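Local atomic coordinates of putative metal-dependent isothiocyanate hydrolase SaxA (Pectobacterium carotovorum, PDB entry 6BRM), a protein that probably hydrolyses isothiocyanates, acting as a zinc-dependent enzyme of the metallo-beta-lactamase superfamily with two zinc ions bound at its metal centre. Residues Leu230-Phe238 and Lys247-Glu255. Residues are numbered along the deposited sequence; the frame is centred on the assembly and turned at random.
Sequences LTRAELREF and KILIPADGE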
loop_
_atom_site.group_PDB
_atom_site.type_symbol
_atom_site.label_atom_id
_atom_site.label_comp_id
_atom_site.label_asym_id
_atom_site.label_seq_id
_atom_site.Cartn_x
_atom_site.Cartn_y
_atom_site.Cartn_z
ATOM N N LEU B 230 -17.322 13.765 -10.903
ATOM C CA LEU B 230 -17.386 13.079 -12.202
ATOM C C LEU B 230 -18.847 12.768 -12.538
ATOM O O LEU B 230 -19.588 12.274 -11.689
ATOM C CB LEU B 230 -16.557 11.786 -12.166
ATOM C CG LEU B 230 -15.806 11.357 -13.433
ATOM C CD1 LEU B 230 -15.149 10.000 -13.213
ATOM C CD2 LEU B 230 -16.710 11.312 -14.652
ATOM N N THR B 231 -19.248 13.059 -13.775
ATOM C CA THR B 231 -20.610 12.818 -14.259
ATOM C C THR B 231 -20.651 11.578 -15.163
ATOM O O THR B 231 -19.699 11.314 -15.895
ATOM C CB THR B 231 -21.122 14.047 -15.049
ATOM O OG1 THR B 231 -20.753 15.249 -14.360
ATOM C CG2 THR B 231 -22.639 14.025 -15.209
ATOM N N ARG B 232 -21.752 10.822 -15.085
ATOM C CA ARG B 232 -22.072 9.719 -16.025
ATOM C C ARG B 232 -21.721 10.061 -17.474
ATOM O O ARG B 232 -21.012 9.307 -18.147
ATOM C CB ARG B 232 -23.575 9.357 -15.962
ATOM C CG ARG B 232 -23.919 7.941 -15.504
ATOM C CD ARG B 232 -23.663 7.676 -14.024
ATOM N NE ARG B 232 -24.823 7.063 -13.356
ATOM C CZ ARG B 232 -24.790 6.339 -12.231
ATOM N NH1 ARG B 232 -25.926 5.845 -11.738
ATOM N NH2 ARG B 232 -23.648 6.087 -11.590
ATOM N N ALA B 233 -22.234 11.204 -17.932
ATOM C CA ALA B 233 -22.032 11.690 -19.300
ATOM C C ALA B 233 -20.566 11.958 -19.649
ATOM O O ALA B 233 -20.149 11.698 -20.776
ATOM C CB ALA B 233 -22.863 12.947 -19.534
ATOM N N GLU B 234 -19.797 12.476 -18.690
ATOM C CA GLU B 234 -18.372 12.752 -18.899
ATOM C C GLU B 234 -17.548 11.471 -19.070
ATOM O O GLU B 234 -16.662 11.424 -19.923
ATOM C CB GLU B 234 -17.790 13.584 -17.746
ATOM C CG GLU B 234 -16.465 14.260 -18.096
ATOM C CD GLU B 234 -15.664 14.736 -16.891
ATOM O OE1 GLU B 234 -16.219 14.832 -15.774
ATOM O OE2 GLU B 234 -14.459 15.022 -17.071
ATOM N N LEU B 235 -17.830 10.454 -18.254
ATOM C CA LEU B 235 -17.100 9.179 -18.310
ATOM C C LEU B 235 -17.389 8.397 -19.593
ATOM O O LEU B 235 -16.488 7.759 -20.142
ATOM C CB LEU B 235 -17.422 8.303 -17.091
ATOM C CG LEU B 235 -16.599 7.015 -16.920
ATOM C CD1 LEU B 235 -15.139 7.327 -16.626
ATOM C CD2 LEU B 235 -17.188 6.141 -15.824
ATOM N N ARG B 236 -18.642 8.430 -20.048
ATOM C CA ARG B 236 -19.011 7.853 -21.342
ATOM C C ARG B 236 -18.323 8.598 -22.491
ATOM O O ARG B 236 -17.799 7.971 -23.411
ATOM C CB ARG B 236 -20.530 7.863 -21.530
ATOM C CG ARG B 236 -21.010 7.171 -22.803
ATOM C CD ARG B 236 -22.277 6.364 -22.557
ATOM N NE ARG B 236 -22.003 5.145 -21.788
ATOM C CZ ARG B 236 -22.914 4.408 -21.142
ATOM N NH1 ARG B 236 -24.209 4.735 -21.139
ATOM N NH2 ARG B 236 -22.519 3.323 -20.482
ATOM N N GLU B 237 -18.317 9.931 -22.417
ATOM C CA GLU B 237 -17.599 10.780 -23.384
ATOM C C GLU B 237 -16.085 10.501 -23.393
ATOM O O GLU B 237 -15.450 10.540 -24.449
ATOM C CB GLU B 237 -17.873 12.263 -23.087
ATOM C CG GLU B 237 -17.344 13.251 -24.124
ATOM C CD GLU B 237 -17.666 14.701 -23.792
ATOM O OE1 GLU B 237 -17.146 15.596 -24.493
ATOM O OE2 GLU B 237 -18.433 14.960 -22.837
ATOM N N PHE B 238 -15.524 10.223 -22.218
ATOM C CA PHE B 238 -14.123 9.811 -22.086
ATOM C C PHE B 238 -13.867 8.412 -22.656
ATOM O O PHE B 238 -12.817 8.174 -23.256
ATOM C CB PHE B 238 -13.697 9.854 -20.613
ATOM C CG PHE B 238 -12.226 9.623 -20.395
ATOM C CD1 PHE B 238 -11.317 10.666 -20.544
ATOM C CD2 PHE B 238 -11.749 8.365 -20.031
ATOM C CE1 PHE B 238 -9.960 10.460 -20.338
ATOM C CE2 PHE B 238 -10.393 8.153 -19.824
ATOM C CZ PHE B 238 -9.497 9.201 -19.978
ATOM N N LYS B 247 -16.508 -1.532 -23.260
ATOM C CA LYS B 247 -15.877 -2.193 -22.105
ATOM C C LYS B 247 -16.079 -1.452 -20.773
ATOM O O LYS B 247 -15.838 -2.033 -19.713
ATOM C CB LYS B 247 -14.379 -2.404 -22.356
ATOM C CG LYS B 247 -14.075 -3.613 -23.221
ATOM C CD LYS B 247 -12.580 -3.870 -23.325
ATOM C CE LYS B 247 -12.299 -5.280 -23.826
ATOM N NZ LYS B 247 -12.588 -6.328 -22.803
ATOM N N ILE B 248 -16.495 -0.183 -20.821
ATOM C CA ILE B 248 -16.815 0.583 -19.608
ATOM C C ILE B 248 -18.331 0.574 -19.379
ATOM O O ILE B 248 -19.073 1.318 -20.026
ATOM C CB ILE B 248 -16.294 2.047 -19.678
ATOM C CG1 ILE B 248 -14.837 2.108 -20.170
ATOM C CG2 ILE B 248 -16.432 2.738 -18.325
ATOM C CD1 ILE B 248 -13.885 1.150 -19.490
ATOM N N LEU B 249 -18.778 -0.288 -18.467
ATOM C CA LEU B 249 -20.177 -0.318 -18.034
ATOM C C LEU B 249 -20.427 0.824 -17.047
ATOM O O LEU B 249 -19.689 0.975 -16.072
ATOM C CB LEU B 249 -20.534 -1.665 -17.388
ATOM C CG LEU B 249 -21.025 -2.799 -18.300
ATOM C CD1 LEU B 249 -22.465 -2.560 -18.734
ATOM C CD2 LEU B 249 -20.122 -2.988 -19.510
ATOM N N ILE B 250 -21.456 1.628 -17.316
ATOM C CA ILE B 250 -21.817 2.763 -16.464
ATOM C C ILE B 250 -23.318 2.659 -16.167
ATOM O O ILE B 250 -24.135 3.313 -16.821
ATOM C CB ILE B 250 -21.469 4.129 -17.115
ATOM C CG1 ILE B 250 -20.088 4.096 -17.784
ATOM C CG2 ILE B 250 -21.496 5.228 -16.061
ATOM C CD1 ILE B 250 -19.760 5.344 -18.575
ATOM N N PRO B 251 -23.688 1.830 -15.173
ATOM C CA PRO B 251 -25.093 1.500 -14.964
ATOM C C PRO B 251 -25.887 2.625 -14.307
ATOM O O PRO B 251 -25.333 3.419 -13.537
ATOM C CB PRO B 251 -25.016 0.308 -14.013
ATOM C CG PRO B 251 -23.831 0.621 -13.165
ATOM C CD PRO B 251 -22.846 1.295 -14.086
ATOM N N ALA B 252 -27.183 2.665 -14.607
ATOM C CA ALA B 252 -28.114 3.557 -13.921
ATOM C C ALA B 252 -28.372 3.037 -12.511
ATOM O O ALA B 252 -28.016 1.902 -12.182
ATOM C CB ALA B 252 -29.421 3.659 -14.696
ATOM N N ASP B 253 -28.982 3.875 -11.679
ATOM C CA ASP B 253 -29.421 3.455 -10.350
ATOM C C ASP B 253 -30.584 2.478 -10.503
ATOM O O ASP B 253 -31.615 2.826 -11.079
ATOM C CB ASP B 253 -29.837 4.664 -9.507
ATOM C CG ASP B 253 -28.649 5.483 -9.027
ATOM O OD1 ASP B 253 -27.549 5.368 -9.611
ATOM O OD2 ASP B 253 -28.816 6.244 -8.056
ATOM N N GLY B 254 -30.392 1.252 -10.009
ATOM C CA GLY B 254 -31.380 0.173 -10.135
ATOM C C GLY B 254 -31.122 -0.846 -11.239
ATOM O O GLY B 254 -31.789 -1.884 -11.275
ATOM N N GLU B 255 -30.169 -0.570 -12.135
ATOM C CA GLU B 255 -29.849 -1.490 -13.237
ATOM C C GLU B 255 -29.035 -2.693 -12.746
ATOM O O GLU B 255 -28.053 -2.526 -12.020
ATOM C CB GLU B 255 -29.074 -0.772 -14.350
ATOM C CG GLU B 255 -29.130 -1.492 -15.693
ATOM C CD GLU B 255 -28.094 -1.001 -16.685
ATOM O OE1 GLU B 255 -27.534 -1.847 -17.415
ATOM O OE2 GLU B 255 -27.834 0.222 -16.740
HETATM O O HOH W 1 -19.618 3.428 -21.831
#
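Ile250 packs against Leu235, Arg232 and Arg236 of helix 232-241, where the last beta-alpha-beta unit of this metallo-beta-lactamase fold (strand 216-220, helix 232-241, strand 248-249) closes helix onto edge strand. The close-packed part is largely apolar: Ile250 CD1 lies 3.8 Å from Leu235 CD2 and rests on the helix surface at the backbone N of Arg236, while Ile250 CG2 meets Arg232 CG at 3.7 Å. With CG1 anti to the carbonyl carbon of Ile250 (chi1 -43°), the CG1-CD1 arm runs to Leu235 and Arg236, while CG2 turns to the Arg232 chain. Leu235 CD2 is more distant from Ile248 CG2, at 4.3 Å; Leu235 and Ile250 both also touch Met222 and, on strand 216-220, Ala219.

Beyond Ile250, the Arg232 chain bends at chi2 and chi3 and carries its guanidinium to the type II turn Ala252-Glu255. NH1 of Arg232 forms a salt bridge with OD1 of Asp253 at 2.7 Å, but the N-H...O angle of 119° makes its hydrogen bond weak, and the guanidinium and carboxylate planes stand 72° apart. Pro251 O sits over one guanidinium face, too poorly angled to NH1 for a hydrogen bond.

Arg236 marks the solvent side. Its exposed side chain runs alongside Ile250, in the opposite sense, with NH2 3.6 Å from Ile250 CB, and reaches the edge strand through water: a molecule in the guanidinium plane accepts from Arg236 NE at 2.9 Å and donates to Ile248 O at 2.8 Å.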